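Local coordinates for arylesterase (Sulfolobus solfataricus, PDB 5L2P) that hydrolyses aromatic esters, p-nitrophenyl fatty acid esters and organophosphates such as paraoxon, as a serine esterase of the GDXG lipolytic family, at the interface of chains A and B and the interface of chains A and C. Sequence-based numbering; all coordinates share one arbitrary frame. Chains: chain A/B/C, Arylesterase.

Chain A takes part in both contacts, through opposite ends of its sequence: contact 1 uses its first residue against chain B, contact 2 the C-terminal helix 287-305 against the equivalent helix 287-304 of chain C. The centres of their C-alpha atoms lie about 36 Å apart, and no residue position is shared. In contact 1 the residues described meet at van der Waals range around a thioether; contact 2 is built on a salt bridge. Each belongs to a two-fold symmetric interface, so each recurs with the chains exchanged. The protein is a monomer, so both interfaces of this four-copy assembly may reflect crystal packing.

Contact 1: the interface of chains A and B. Residues chain A 1; chain B 197-198, 202.
The thioether of A:Met1 meets chain B between the end of a short helix and a tyrosine hydroxyl. Its SD lies 3.7 Å from the backbone carbonyl O of B:Arg197. The same sulfur is 3.7 Å from the phenol OH of B:Tyr202, so it bridges a main-chain and a side-chain oxygen at van der Waals range. B:Tyr198 adds a ring carbon, CE1, at 4.1 Å from SD. Beyond the sulfur, the terminal methyl CE turns toward the aliphatic stem of B:Arg197, with CD 4.1 Å away. At these separations the contacts are van der Waals in kind, with a polarisable sulfur beside two oxygens.

The bends in the methionine explain how sulfur and methyl address different neighbours: with chi2 at -68° and chi3 at -82°, the chain folds at both torsions and CE swings away from the tyrosine hydroxyl toward the arginine. B:Arg197 instead runs extended from CG to NE, offering its methylene CD while its guanidinium continues past the methyl.

In the second shell, the chain B groups brace one another. CB of B:Arg197 sits over the centre of one face of the B:Tyr198 ring, 3.7 Å above its plane. CD1 of B:Tyr198 in turn lies 3.8 Å above the B:Tyr202 ring plane, offset toward its rim, an arrangement that should help position the hydroxyl facing the sulfur.

The patch hides 99 Å² of protein surface, 59 Å² of it on A:Met1. It joins the N-terminal loop of chain A to the end of helix 193-198 and the following loop of chain B, with its centre about 8 Å from the catalytic B:Asp251 of the alpha/beta hydrolase fold.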
loop_
_atom_site.group_PDB
_atom_site.type_symbol
_atom_site.label_atom_id
_atom_site.label_comp_id
_atom_site.label_asym_id
_atom_site.label_seq_id
_atom_site.Cartn_x
_atom_site.Cartn_y
_atom_site.Cartn_z
ATOM N N MET A 1 -0.718 16.001 -2.449
ATOM C CA MET A 1 -0.178 14.819 -1.680
ATOM C C MET A 1 0.688 15.265 -0.506
ATOM O O MET A 1 1.123 16.424 -0.461
ATOM C CB MET A 1 0.619 13.880 -2.601
ATOM C CG MET A 1 -0.278 13.062 -3.526
ATOM S SD MET A 1 -1.318 11.831 -2.721
ATOM C CE MET A 1 -0.080 10.557 -2.598
ATOM N N ARG B 197 -3.084 10.722 3.103
ATOM C CA ARG B 197 -2.797 10.993 1.730
ATOM C C ARG B 197 -3.914 11.700 0.978
ATOM O O ARG B 197 -3.648 12.504 0.068
ATOM C CB ARG B 197 -2.447 9.711 0.990
ATOM C CG ARG B 197 -1.061 9.252 1.336
ATOM C CD ARG B 197 -0.737 8.016 0.552
ATOM N NE ARG B 197 0.611 7.551 0.870
ATOM C CZ ARG B 197 1.136 6.430 0.416
ATOM N NH1 ARG B 197 0.425 5.665 -0.373
ATOM N NH2 ARG B 197 2.391 6.128 0.710
ATOM N N TYR B 198 -5.151 11.423 1.347
ATOM C CA TYR B 198 -6.268 11.909 0.549
ATOM C C TYR B 198 -7.246 12.773 1.323
ATOM O O TYR B 198 -8.387 12.926 0.881
ATOM C CB TYR B 198 -6.999 10.728 -0.036
ATOM C CG TYR B 198 -6.079 9.696 -0.642
ATOM C CD1 TYR B 198 -5.195 10.046 -1.647
ATOM C CD2 TYR B 198 -6.099 8.371 -0.216
ATOM C CE1 TYR B 198 -4.350 9.113 -2.219
ATOM C CE2 TYR B 198 -5.256 7.436 -0.780
ATOM C CZ TYR B 198 -4.400 7.813 -1.783
ATOM O OH TYR B 198 -3.559 6.893 -2.328
ATOM N N TYR B 202 -9.422 15.881 -2.686
ATOM C CA TYR B 202 -10.238 14.794 -3.258
ATOM C C TYR B 202 -11.673 14.876 -2.734
ATOM O O TYR B 202 -12.236 13.900 -2.203
ATOM C CB TYR B 202 -9.619 13.453 -2.873
ATOM C CG TYR B 202 -8.210 13.234 -3.384
ATOM C CD1 TYR B 202 -7.102 13.755 -2.690
ATOM C CD2 TYR B 202 -7.977 12.482 -4.540
ATOM C CE1 TYR B 202 -5.810 13.527 -3.140
ATOM C CE2 TYR B 202 -6.693 12.254 -4.979
ATOM C CZ TYR B 202 -5.629 12.783 -4.282
ATOM O OH TYR B 202 -4.349 12.543 -4.749
#

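Contact 2: the interface of chains A and C. Residues chain A 300, 303; chain C 291, 295.
A:Asp303 and C:Arg291 extend head-on from neighbouring helices and join the two C-terminal helices by a salt bridge. From CB of A:Asp303, the chain places CG anti to the backbone N (chi1 -157°), directing the carboxylate toward chain C. CG, the carboxylate carbon, stands 3.6 Å from NH1 of C:Arg291, with NH2 equally near. Carboxylate oxygen OD1 accepts a hydrogen bond from NH1 of C:Arg291 at 3.1 Å. The other oxygen, OD2, receives NH2 of C:Arg291 at 3.1 Å, completing an end-on grip in which two nitrogens hold two oxygens.

The planes of the two groups are turned 64° apart, so this is not a flat, coplanar pairing. OD1 lies almost in the guanidinium plane yet is approached from above the carboxylate plane, whereas OD2 uses its syn lone pair but is tilted from the guanidinium plane. An asparagine in place of A:Asp303 would probably leave the C:Arg291 guanidinium without its ionic mate and loosen the two-point grip, since an amide NH2 in place of one carboxylate oxygen could not accept the second N-H.

Beside this bridge the helices approach through aliphatic groups: A:Leu300 CD2 is 4.3 Å from C:Val295 CG1, a peripheral contact. C:Arg291 is extended from CG to NE, carrying its guanidinium to the carboxylate of the other helix. The bond from NH1 to OD1 is the straighter of the pair, with 159° at the hydrogen.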
loop_
_atom_site.group_PDB
_atom_site.type_symbol
_atom_site.label_atom_id
_atom_site.label_comp_id
_atom_site.label_asym_id
_atom_site.label_seq_id
_atom_site.Cartn_x
_atom_site.Cartn_y
_atom_site.Cartn_z
ATOM N N LEU A 300 27.823 3.978 6.997
ATOM C CA LEU A 300 27.746 2.540 6.791
ATOM C C LEU A 300 28.889 1.999 5.981
ATOM O O LEU A 300 29.436 0.960 6.315
ATOM C CB LEU A 300 26.424 2.161 6.115
ATOM C CG LEU A 300 25.178 2.402 6.980
ATOM C CD1 LEU A 300 23.931 2.129 6.144
ATOM C CD2 LEU A 300 25.209 1.537 8.232
ATOM N N ASP A 303 31.979 2.015 8.042
ATOM C CA ASP A 303 31.900 0.863 8.921
ATOM C C ASP A 303 32.252 -0.447 8.239
ATOM O O ASP A 303 32.863 -1.308 8.838
ATOM C CB ASP A 303 30.492 0.765 9.498
ATOM C CG ASP A 303 30.456 0.034 10.728
ATOM O OD1 ASP A 303 30.534 -1.192 10.614
ATOM O OD2 ASP A 303 30.366 0.687 11.781
ATOM N N ARG C 291 21.962 -2.658 14.229
ATOM C CA ARG C 291 23.207 -1.954 14.383
ATOM C C ARG C 291 23.357 -0.852 13.322
ATOM O O ARG C 291 23.666 0.297 13.672
ATOM C CB ARG C 291 24.362 -2.928 14.287
ATOM C CG ARG C 291 25.705 -2.252 14.401
ATOM C CD ARG C 291 26.817 -3.256 14.703
ATOM N NE ARG C 291 28.081 -2.565 14.815
ATOM C CZ ARG C 291 28.775 -2.082 13.774
ATOM N NH1 ARG C 291 28.324 -2.249 12.520
ATOM N NH2 ARG C 291 29.936 -1.444 13.989
ATOM N N VAL C 295 23.722 3.221 13.800
ATOM C CA VAL C 295 24.864 3.893 13.252
ATOM C C VAL C 295 24.428 5.068 12.378
ATOM O O VAL C 295 25.013 6.148 12.454
ATOM C CB VAL C 295 25.734 2.928 12.447
ATOM C CG1 VAL C 295 26.764 3.693 11.598
ATOM C CG2 VAL C 295 26.463 2.001 13.394
#